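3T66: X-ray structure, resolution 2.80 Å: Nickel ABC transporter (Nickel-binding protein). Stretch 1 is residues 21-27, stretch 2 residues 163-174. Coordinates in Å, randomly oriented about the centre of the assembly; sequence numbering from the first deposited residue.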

ATOM      1  N   VAL A  21     -12.124   5.464   9.895  1.00 54.74           N
ATOM      2  CA  VAL A  21     -13.076   4.593   9.205  1.00 54.26           C
ATOM      3  C   VAL A  21     -13.824   3.770  10.252  1.00 54.38           C
ATOM      4  O   VAL A  21     -13.259   3.407  11.288  1.00 54.28           O
ATOM      5  CB  VAL A  21     -12.289   3.603   8.311  1.00 54.50           C
ATOM      6  CG1 VAL A  21     -13.197   2.559   7.678  1.00 54.24           C
ATOM      7  CG2 VAL A  21     -11.439   4.360   7.255  1.00 54.97           C
ATOM      8  N   SER A  22     -15.087   3.453   9.979  1.00 54.49           N
ATOM      9  CA  SER A  22     -15.970   2.846  10.980  1.00 54.30           C
ATOM     10  C   SER A  22     -16.257   1.421  10.573  1.00 54.47           C
ATOM     11  O   SER A  22     -15.895   0.994   9.477  1.00 55.17           O
ATOM     12  CB  SER A  22     -17.283   3.667  11.143  1.00 53.82           C
ATOM     13  N   THR A  23     -16.932   0.684  11.437  1.00 54.49           N
ATOM     14  CA  THR A  23     -17.211  -0.702  11.164  1.00 55.09           C
ATOM     15  C   THR A  23     -18.273  -1.164  12.149  1.00 55.50           C
ATOM     16  O   THR A  23     -18.446  -0.542  13.192  1.00 55.86           O
ATOM     17  CB  THR A  23     -15.943  -1.545  11.328  1.00 54.97           C
ATOM     18  OG1 THR A  23     -16.308  -2.907  11.517  1.00 57.01           O
ATOM     19  CG2 THR A  23     -15.153  -1.118  12.571  1.00 55.24           C
ATOM     20  N   ASN A  24     -19.001  -2.228  11.821  1.00 55.85           N
ATOM     21  CA  ASN A  24     -20.014  -2.766  12.740  1.00 56.52           C
ATOM     22  C   ASN A  24     -19.662  -4.189  13.094  1.00 56.55           C
ATOM     23  O   ASN A  24     -20.454  -4.923  13.724  1.00 56.05           O
ATOM     24  CB  ASN A  24     -21.413  -2.805  12.101  1.00 57.07           C
ATOM     25  CG  ASN A  24     -21.934  -1.442  11.687  1.00 56.26           C
ATOM     26  OD1 ASN A  24     -21.377  -0.392  12.004  1.00 54.14           O
ATOM     27  ND2 ASN A  24     -23.042  -1.470  10.971  1.00 57.43           N
ATOM     28  N   SER A  25     -18.491  -4.590  12.616  1.00 56.49           N
ATOM     29  CA  SER A  25     -18.020  -5.933  12.839  1.00 56.31           C
ATOM     30  C   SER A  25     -16.601  -5.885  13.330  1.00 55.76           C
ATOM     31  O   SER A  25     -15.895  -4.931  13.064  1.00 55.52           O
ATOM     32  CB  SER A  25     -18.103  -6.741  11.572  1.00 55.84           C
ATOM     33  OG  SER A  25     -17.681  -8.049  11.871  1.00 57.34           O
ATOM     34  N   LEU A  26     -16.208  -6.890  14.094  1.00 55.37           N
ATOM     35  CA  LEU A  26     -14.805  -7.060  14.424  1.00 55.32           C
ATOM     36  C   LEU A  26     -14.429  -8.484  14.094  1.00 55.74           C
ATOM     37  O   LEU A  26     -13.511  -9.059  14.678  1.00 56.61           O
ATOM     38  CB  LEU A  26     -14.500  -6.735  15.895  1.00 54.67           C
ATOM     39  CG  LEU A  26     -14.685  -5.282  16.335  1.00 54.10           C
ATOM     40  CD1 LEU A  26     -14.638  -5.136  17.838  1.00 54.36           C
ATOM     41  CD2 LEU A  26     -13.653  -4.423  15.745  1.00 53.30           C
ATOM     42  N   ASP A  27     -15.132  -9.074  13.154  1.00 55.56           N
ATOM     43  CA  ASP A  27     -14.667 -10.336  12.681  1.00 55.93           C
ATOM     44  C   ASP A  27     -13.438 -10.141  11.763  1.00 56.55           C
ATOM     45  O   ASP A  27     -13.599  -9.760  10.591  1.00 56.70           O
ATOM     46  CB  ASP A  27     -15.774 -11.031  11.948  1.00 55.44           C
ATOM     47  CG  ASP A  27     -15.397 -12.410  11.550  1.00 56.70           C
ATOM     48  OD1 ASP A  27     -16.316 -13.187  11.247  1.00 58.49           O
ATOM     49  OD2 ASP A  27     -14.183 -12.736  11.551  1.00 58.70           O
ATOM     50  N   ALA A 163      -6.717  -6.854  24.811  1.00 43.15           N
ATOM     51  CA  ALA A 163      -7.910  -7.621  24.671  1.00 45.22           C
ATOM     52  C   ALA A 163      -9.127  -6.682  24.627  1.00 46.62           C
ATOM     53  O   ALA A 163      -9.102  -5.550  25.110  1.00 45.97           O
ATOM     54  CB  ALA A 163      -8.033  -8.657  25.766  1.00 44.52           C
ATOM     55  N   LEU A 164     -10.198  -7.199  24.034  1.00 48.75           N
ATOM     56  CA  LEU A 164     -11.396  -6.442  23.810  1.00 50.02           C
ATOM     57  C   LEU A 164     -12.222  -6.405  25.082  1.00 50.44           C
ATOM     58  O   LEU A 164     -12.480  -7.431  25.664  1.00 50.53           O
ATOM     59  CB  LEU A 164     -12.155  -7.097  22.672  1.00 49.86           C
ATOM     60  CG  LEU A 164     -13.463  -6.443  22.273  1.00 51.34           C
ATOM     61  CD1 LEU A 164     -13.289  -4.986  21.913  1.00 51.64           C
ATOM     62  CD2 LEU A 164     -13.890  -7.239  21.068  1.00 54.77           C
ATOM     63  N   GLU A 165     -12.623  -5.219  25.515  1.00 51.41           N
ATOM     64  CA  GLU A 165     -13.413  -5.105  26.729  1.00 52.39           C
ATOM     65  C   GLU A 165     -14.881  -4.995  26.374  1.00 52.42           C
ATOM     66  O   GLU A 165     -15.695  -5.646  27.006  1.00 51.77           O
ATOM     67  CB  GLU A 165     -12.993  -3.883  27.555  1.00 52.34           C
ATOM     68  CG  GLU A 165     -13.427  -3.936  29.010  1.00 55.87           C
ATOM     69  CD  GLU A 165     -13.913  -2.583  29.535  1.00 60.56           C
ATOM     70  OE1 GLU A 165     -15.054  -2.166  29.200  1.00 60.67           O
ATOM     71  OE2 GLU A 165     -13.151  -1.940  30.300  1.00 62.97           O
ATOM     72  N   SER A 166     -15.182  -4.179  25.350  1.00 53.10           N
ATOM     73  CA  SER A 166     -16.531  -3.691  25.027  1.00 53.35           C
ATOM     74  C   SER A 166     -16.553  -3.245  23.583  1.00 53.44           C
ATOM     75  O   SER A 166     -15.550  -2.776  23.059  1.00 52.49           O
ATOM     76  CB  SER A 166     -16.906  -2.458  25.887  1.00 53.46           C
ATOM     77  OG  SER A 166     -17.038  -1.264  25.101  1.00 53.25           O
ATOM     78  N   PHE A 167     -17.732  -3.301  22.974  1.00 53.96           N
ATOM     79  CA  PHE A 167     -17.874  -2.857  21.591  1.00 53.62           C
ATOM     80  C   PHE A 167     -19.236  -2.231  21.249  1.00 53.92           C
ATOM     81  O   PHE A 167     -20.300  -2.751  21.572  1.00 53.48           O
ATOM     82  CB  PHE A 167     -17.549  -4.005  20.636  1.00 53.43           C
ATOM     83  CG  PHE A 167     -17.601  -3.621  19.189  1.00 51.79           C
ATOM     84  CD1 PHE A 167     -17.019  -2.446  18.752  1.00 49.39           C
ATOM     85  CD2 PHE A 167     -18.221  -4.456  18.262  1.00 51.32           C
ATOM     86  CE1 PHE A 167     -17.066  -2.097  17.431  1.00 48.70           C
ATOM     87  CE2 PHE A 167     -18.288  -4.106  16.939  1.00 49.44           C
ATOM     88  CZ  PHE A 167     -17.694  -2.918  16.528  1.00 50.50           C
ATOM     89  N   THR A 168     -19.145  -1.091  20.578  1.00 54.15           N
ATOM     90  CA  THR A 168     -20.265  -0.307  20.139  1.00 53.56           C
ATOM     91  C   THR A 168     -20.092  -0.119  18.633  1.00 53.28           C
ATOM     92  O   THR A 168     -19.340   0.773  18.212  1.00 53.53           O
ATOM     93  CB  THR A 168     -20.243   1.089  20.808  1.00 53.87           C
ATOM     94  OG1 THR A 168     -20.261   0.960  22.237  1.00 54.31           O
ATOM     95  CG2 THR A 168     -21.433   1.932  20.359  1.00 53.77           C
ATOM     96  N   PRO A 169     -20.766  -0.959  17.816  1.00 52.78           N
ATOM     97  CA  PRO A 169     -20.770  -0.812  16.362  1.00 52.81           C
ATOM     98  C   PRO A 169     -20.978   0.607  15.854  1.00 52.54           C
ATOM     99  O   PRO A 169     -21.894   1.289  16.263  1.00 53.13           O
ATOM    100  CB  PRO A 169     -21.929  -1.698  15.931  1.00 52.82           C
ATOM    101  CG  PRO A 169     -21.888  -2.830  16.906  1.00 53.44           C
ATOM    102  CD  PRO A 169     -21.351  -2.249  18.218  1.00 52.72           C
ATOM    103  N   GLY A 170     -20.111   1.048  14.971  1.00 51.81           N
ATOM    104  CA  GLY A 170     -20.325   2.307  14.362  1.00 52.00           C
ATOM    105  C   GLY A 170     -19.758   3.359  15.248  1.00 52.68           C
ATOM    106  O   GLY A 170     -19.701   4.530  14.834  1.00 53.45           O
ATOM    107  N   SER A 171     -19.278   2.972  16.433  1.00 52.16           N
ATOM    108  CA  SER A 171     -18.704   3.988  17.306  1.00 52.21           C
ATOM    109  C   SER A 171     -17.261   3.852  17.861  1.00 51.77           C
ATOM    110  O   SER A 171     -16.364   4.570  17.436  1.00 52.86           O
ATOM    111  CB  SER A 171     -19.699   4.343  18.407  1.00 52.20           C
ATOM    112  OG  SER A 171     -19.279   5.522  19.077  1.00 54.69           O
ATOM    113  N   LYS A 172     -17.055   2.981  18.842  1.00 51.13           N
ATOM    114  CA  LYS A 172     -15.767   2.809  19.531  1.00 49.82           C
ATOM    115  C   LYS A 172     -15.612   1.332  19.866  1.00 49.91           C
ATOM    116  O   LYS A 172     -16.553   0.520  19.687  1.00 49.52           O
ATOM    117  CB  LYS A 172     -15.704   3.602  20.844  1.00 49.18           C
ATOM    118  CG  LYS A 172     -16.942   3.453  21.718  1.00 48.77           C
ATOM    119  CD  LYS A 172     -16.838   3.933  23.195  1.00 48.31           C
ATOM    120  CE  LYS A 172     -17.579   2.865  24.176  1.00 51.13           C
ATOM    121  NZ  LYS A 172     -17.532   1.287  23.806  1.00 50.09           N
ATOM    122  N   LEU A 173     -14.418   0.982  20.332  1.00 49.22           N
ATOM    123  CA  LEU A 173     -14.236  -0.271  21.024  1.00 49.21           C
ATOM    124  C   LEU A 173     -13.313   0.008  22.190  1.00 49.06           C
ATOM    125  O   LEU A 173     -12.594   0.999  22.195  1.00 49.46           O
ATOM    126  CB  LEU A 173     -13.727  -1.378  20.097  1.00 48.76           C
ATOM    127  CG  LEU A 173     -12.372  -1.253  19.414  1.00 49.34           C
ATOM    128  CD1 LEU A 173     -11.389  -2.003  20.229  1.00 48.36           C
ATOM    129  CD2 LEU A 173     -12.420  -1.877  18.065  1.00 49.97           C
ATOM    130  N   GLU A 174     -13.345  -0.857  23.184  1.00 48.87           N
ATOM    131  CA  GLU A 174     -12.601  -0.625  24.415  1.00 48.81           C
ATOM    132  C   GLU A 174     -11.628  -1.783  24.661  1.00 48.00           C
ATOM    133  O   GLU A 174     -11.948  -2.980  24.453  1.00 47.12           O
ATOM    134  CB  GLU A 174     -13.560  -0.463  25.618  1.00 49.53           C
ATOM    135  CG  GLU A 174     -14.539   0.708  25.523  1.00 51.16           C
ATOM    136  CD  GLU A 174     -13.860   2.059  25.615  1.00 54.80           C
ATOM    137  OE1 GLU A 174     -12.611   2.071  25.840  1.00 56.34           O
ATOM    138  OE2 GLU A 174     -14.583   3.103  25.492  1.00 55.11           O
TER

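A leucine methyl group sits almost squarely on the axis of a phenylalanine ring: Leu-26 CD1 lies 3.5 Å from the centroid of the Phe-167 ring and only 9° off its normal, a CH-pi contact of nearly ideal geometry. The rim of the same ring is bordered by backbone polar atoms of the other stretch. Near the ring plane lie Thr-23 O, 4.2 Å from Phe-167 CZ, and Asn-24 O, 4.0 Å from Phe-167 CE2. The arrangement illustrates a general principle: an aromatic ring can serve two environments at once, because its electron-rich face suits an aliphatic group while its slightly positive C-H edge tolerates carbonyl oxygens.

Stretch 1 has no regular secondary structure, whereas stretch 2 is a hairpin whose two strands are joined by a short turn. Leu-26 reaches toward the hairpin in an m,t rotamer and contributes the largest covered area of any residue in the contact. Its CD1 also lies 3.9 Å from Leu-164 CD2, and its CD2 packs 3.7 Å from Leu-173 CD2. Leu-164 and Phe-167 belong to the first strand and Leu-173 to the second, so a single branched side chain touches both. All three leucines are buried, where branched aliphatic groups can fill space without leaving a polar atom unsatisfied.

At the turn the contact changes character. Here the one hydrogen bond between the stretches forms, from Gly-170 N to Thr-23 O at 2.9 Å, with an angle of 143° at the hydrogen. It joins backbone to backbone and so makes no demand on either side chain. Glycine suits the turn for a local reason: at phi 85° and psi -5°, a CB would be jammed against the carbonyl oxygen of the preceding residue. Alongside, Asn-24 and Pro-169 form the nearest CA pair across the stretches, 4.2 Å apart. Asn-24 CA lies 3.9 Å from Pro-169 CB, and both residues are exposed.

Each partner is also braced from within. Thr-23 OG1 donates to Ser-25 O at 2.6 Å, and Asp-27 N donates to Ser-25 OG at 3.0 Å, two hydrogen bonds within the irregular segment that holds Leu-26. In the hairpin, backbone pairing is supplemented by Lys-172 NZ, which donates to Ser-166 OG at 2.9 Å and to Thr-168 OG1 at 3.2 Å. The stretches together bury a modest 357 Å², combining an apolar cluster with a single backbone hydrogen bond.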